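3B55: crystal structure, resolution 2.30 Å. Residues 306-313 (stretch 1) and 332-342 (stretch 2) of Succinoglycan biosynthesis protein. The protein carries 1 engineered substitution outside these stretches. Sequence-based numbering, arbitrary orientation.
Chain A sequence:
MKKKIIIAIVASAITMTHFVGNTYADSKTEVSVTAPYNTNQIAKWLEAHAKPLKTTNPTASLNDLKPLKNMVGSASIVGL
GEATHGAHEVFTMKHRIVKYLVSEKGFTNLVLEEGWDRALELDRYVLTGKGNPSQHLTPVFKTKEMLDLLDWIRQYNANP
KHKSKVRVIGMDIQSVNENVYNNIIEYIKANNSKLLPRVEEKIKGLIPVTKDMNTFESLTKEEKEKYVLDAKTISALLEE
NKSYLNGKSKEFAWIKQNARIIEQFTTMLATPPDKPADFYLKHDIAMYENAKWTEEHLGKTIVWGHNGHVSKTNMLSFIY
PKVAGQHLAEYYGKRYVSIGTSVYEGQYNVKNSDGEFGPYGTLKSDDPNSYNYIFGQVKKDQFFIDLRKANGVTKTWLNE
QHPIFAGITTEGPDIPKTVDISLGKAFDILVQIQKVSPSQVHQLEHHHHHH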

# COMPACT_ATOMS: atom_id res chain seq x y z
N HIS A 306 -1.26 4.11 -1.53
CA HIS A 306 -1.97 5.28 -2.05
C HIS A 306 -3.48 5.17 -1.78
O HIS A 306 -4.03 4.06 -1.71
CB HIS A 306 -1.70 5.38 -3.57
CG HIS A 306 -2.16 6.66 -4.19
ND1 HIS A 306 -3.50 6.94 -4.41
CD2 HIS A 306 -1.47 7.72 -4.67
CE1 HIS A 306 -3.61 8.12 -4.98
NE2 HIS A 306 -2.39 8.62 -5.15
N ASN A 307 -4.15 6.31 -1.62
CA ASN A 307 -5.60 6.34 -1.37
C ASN A 307 -6.34 5.47 -2.38
O ASN A 307 -7.31 4.79 -2.04
CB ASN A 307 -6.15 7.77 -1.47
CG ASN A 307 -6.05 8.54 -0.16
OD1 ASN A 307 -6.38 9.72 -0.11
ND2 ASN A 307 -5.61 7.87 0.89
N GLY A 308 -5.88 5.50 -3.63
CA GLY A 308 -6.52 4.72 -4.67
C GLY A 308 -6.41 3.21 -4.56
O GLY A 308 -7.20 2.49 -5.17
N HIS A 309 -5.43 2.72 -3.79
CA HIS A 309 -5.27 1.29 -3.64
C HIS A 309 -5.87 0.70 -2.37
O HIS A 309 -5.94 -0.52 -2.22
CB HIS A 309 -3.78 0.91 -3.74
CG HIS A 309 -3.18 1.16 -5.09
ND1 HIS A 309 -3.67 0.58 -6.24
CD2 HIS A 309 -2.12 1.92 -5.47
CE1 HIS A 309 -2.94 0.97 -7.28
NE2 HIS A 309 -2.00 1.79 -6.84
N VAL A 310 -6.31 1.56 -1.45
CA VAL A 310 -6.93 1.09 -0.21
C VAL A 310 -8.39 1.52 -0.07
O VAL A 310 -9.08 1.06 0.85
CB VAL A 310 -6.17 1.57 1.07
CG1 VAL A 310 -4.76 0.99 1.10
CG2 VAL A 310 -6.12 3.09 1.13
N SER A 311 -8.85 2.40 -0.95
CA SER A 311 -10.24 2.86 -0.88
C SER A 311 -11.15 1.68 -1.18
O SER A 311 -10.76 0.75 -1.87
CB SER A 311 -10.49 4.00 -1.88
OG SER A 311 -10.04 3.67 -3.18
N LYS A 312 -12.37 1.71 -0.64
CA LYS A 312 -13.29 0.61 -0.86
C LYS A 312 -14.01 0.72 -2.19
O LYS A 312 -14.74 -0.18 -2.59
CB LYS A 312 -14.30 0.52 0.29
CG LYS A 312 -13.69 0.16 1.64
CD LYS A 312 -14.78 0.12 2.72
CE LYS A 312 -14.21 -0.05 4.12
NZ LYS A 312 -13.73 -1.43 4.42
N THR A 313 -13.81 1.85 -2.87
CA THR A 313 -14.40 2.06 -4.18
C THR A 313 -13.26 2.45 -5.10
O THR A 313 -12.19 2.84 -4.62
CB THR A 313 -15.46 3.17 -4.17
OG1 THR A 313 -14.87 4.39 -3.71
CG2 THR A 313 -16.62 2.79 -3.27
N TYR A 332 -13.14 -9.22 3.22
CA TYR A 332 -13.19 -9.04 4.66
C TYR A 332 -14.46 -8.44 5.24
O TYR A 332 -14.84 -8.74 6.37
CB TYR A 332 -11.99 -8.21 5.14
CG TYR A 332 -10.68 -8.97 5.09
CD1 TYR A 332 -9.82 -8.84 4.00
CD2 TYR A 332 -10.31 -9.83 6.12
CE1 TYR A 332 -8.62 -9.55 3.94
CE2 TYR A 332 -9.13 -10.55 6.07
CZ TYR A 332 -8.29 -10.41 4.98
OH TYR A 332 -7.14 -11.15 4.93
N GLY A 333 -15.14 -7.60 4.47
CA GLY A 333 -16.35 -7.00 4.99
C GLY A 333 -15.99 -6.08 6.14
O GLY A 333 -15.12 -5.22 5.99
N LYS A 334 -16.62 -6.26 7.29
CA LYS A 334 -16.34 -5.39 8.43
C LYS A 334 -14.97 -5.66 9.04
O LYS A 334 -14.56 -4.97 9.97
CB LYS A 334 -17.42 -5.53 9.50
CG LYS A 334 -17.44 -6.88 10.18
CD LYS A 334 -18.64 -7.03 11.09
CE LYS A 334 -18.63 -8.38 11.78
NZ LYS A 334 -19.87 -8.61 12.57
N ARG A 335 -14.26 -6.67 8.55
CA ARG A 335 -12.95 -6.95 9.10
C ARG A 335 -11.86 -6.07 8.51
O ARG A 335 -10.75 -6.01 9.03
CB ARG A 335 -12.60 -8.43 8.95
CG ARG A 335 -13.37 -9.32 9.92
CD ARG A 335 -12.63 -10.63 10.19
NE ARG A 335 -12.53 -11.44 8.99
CZ ARG A 335 -11.45 -12.14 8.65
NH1 ARG A 335 -10.37 -12.11 9.42
NH2 ARG A 335 -11.47 -12.87 7.54
N TYR A 336 -12.19 -5.37 7.42
CA TYR A 336 -11.26 -4.46 6.77
C TYR A 336 -11.74 -3.05 7.04
O TYR A 336 -12.88 -2.72 6.75
CB TYR A 336 -11.22 -4.69 5.26
CG TYR A 336 -10.37 -3.69 4.50
CD1 TYR A 336 -9.03 -3.49 4.83
CD2 TYR A 336 -10.91 -2.94 3.44
CE1 TYR A 336 -8.25 -2.58 4.13
CE2 TYR A 336 -10.13 -2.03 2.74
CZ TYR A 336 -8.80 -1.86 3.09
OH TYR A 336 -8.01 -0.96 2.41
N VAL A 337 -10.87 -2.22 7.62
CA VAL A 337 -11.21 -0.83 7.89
C VAL A 337 -10.31 -0.01 6.98
O VAL A 337 -9.11 -0.26 6.88
CB VAL A 337 -10.93 -0.43 9.36
CG1 VAL A 337 -11.01 1.08 9.51
CG2 VAL A 337 -11.96 -1.09 10.27
N SER A 338 -10.90 0.96 6.29
CA SER A 338 -10.13 1.78 5.36
C SER A 338 -10.01 3.23 5.82
O SER A 338 -11.01 3.93 6.00
CB SER A 338 -10.78 1.74 3.97
OG SER A 338 -10.12 2.59 3.06
N ILE A 339 -8.78 3.66 6.02
CA ILE A 339 -8.51 5.03 6.45
C ILE A 339 -7.82 5.77 5.31
O ILE A 339 -6.82 5.30 4.77
CB ILE A 339 -7.58 5.06 7.67
CG1 ILE A 339 -8.26 4.38 8.85
CG2 ILE A 339 -7.23 6.50 8.02
CD1 ILE A 339 -7.38 4.24 10.08
N GLY A 340 -8.37 6.92 4.94
CA GLY A 340 -7.76 7.69 3.87
C GLY A 340 -7.33 9.06 4.36
O GLY A 340 -7.86 9.55 5.36
N THR A 341 -6.36 9.66 3.69
CA THR A 341 -5.88 10.99 4.07
C THR A 341 -6.33 11.97 3.00
O THR A 341 -6.54 11.58 1.84
CB THR A 341 -4.34 11.06 4.19
OG1 THR A 341 -3.72 10.37 3.10
CG2 THR A 341 -3.89 10.44 5.52
N SER A 342 -6.50 13.23 3.37
CA SER A 342 -6.93 14.23 2.42
C SER A 342 -6.20 15.55 2.68
O SER A 342 -5.80 15.85 3.81
CB SER A 342 -8.44 14.42 2.50
OG SER A 342 -8.92 15.10 1.35

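How does stretch 1 begin, and what does its start contribute to the contact? His306 points its CA-to-CB bond away from stretch 2 and touches none of it; its work is local. It sits at the N-cap position of a short, weakly bonded helix, and its ND1 accepts a hydrogen bond from Gly308 N at 2.9 Å, an almost linear capping bond. Histidine suits this place because a ring nitrogen can accept from a backbone NH that the first turn leaves free. The turn is further fixed by His309 N, which donates to His306 O at 2.8 Å. Asn307 and Val310, in this same turn, lie beside the strand of stretch 2, while the CA-to-CB bond of His309 points away from it.

What does Asn307 do where the backbones come near, its CA 5.8 Å from Gly340 CA? Its CA-to-CB bond runs sideways, but the amide at the end of the side chain comes nearer the strand and packs tightly there. Asn307 ND2 packs 3.7 Å from Gly340 CA. Nearness is not bonding here: as modelled, Asn307 OD1 is 2.7 Å from Thr341 O, a meeting of two acceptors, and Asn307 ND2 is 3.4 Å from Thr341 N, a meeting of two donors. The amide is buried against the strand, yet makes no hydrogen bond to it.

Why is the carbonyl of Val310 the meeting point of two side chains? Val310 O accepts two hydrogen bonds from side chains of the strand. Tyr336 OH donates to Val310 O at 2.8 Å, and Ser338 OG donates to the same Val310 O at 2.9 Å. Tyr336 and Ser338 are alternate residues of an extended strand, so both direct their CA-to-CB bonds toward stretch 1, whereas that of Val337 between them points away. The long tyrosine carries its hydroxyl out to the carbonyl; the small serine reaches it where the chains run closer, with Ser311 CA 6.3 Å from Ser338 CA. The aliphatic side chain of Val310 adds packing, its CB 3.4 Å from Tyr336 OH, and all three residues are buried.

How does Lys312 close the contact after the helix? The CA-to-CB bond of Ser311 points away from the strand, and its OG donates to Thr313 O at 2.7 Å, a bond within the loop. Lys312 starts sideways, with chi1 m, chi2 and chi3 t, and a final bend at chi4, m, that places NZ. There Lys312 NZ donates to Tyr336 O at 2.8 Å, so a charged amine finds a backbone acceptor. Along the way, Lys312 CE lies 3.9 Å from Ser338 CB, giving the aliphatic part of the chain a packing surface. A lysine suits this partly exposed site because its long aliphatic chain can pack on Ser338 while its amine reaches Tyr336 O, and it has the largest area covered by the opposing stretch, 79 of the 366 Å² buried in all.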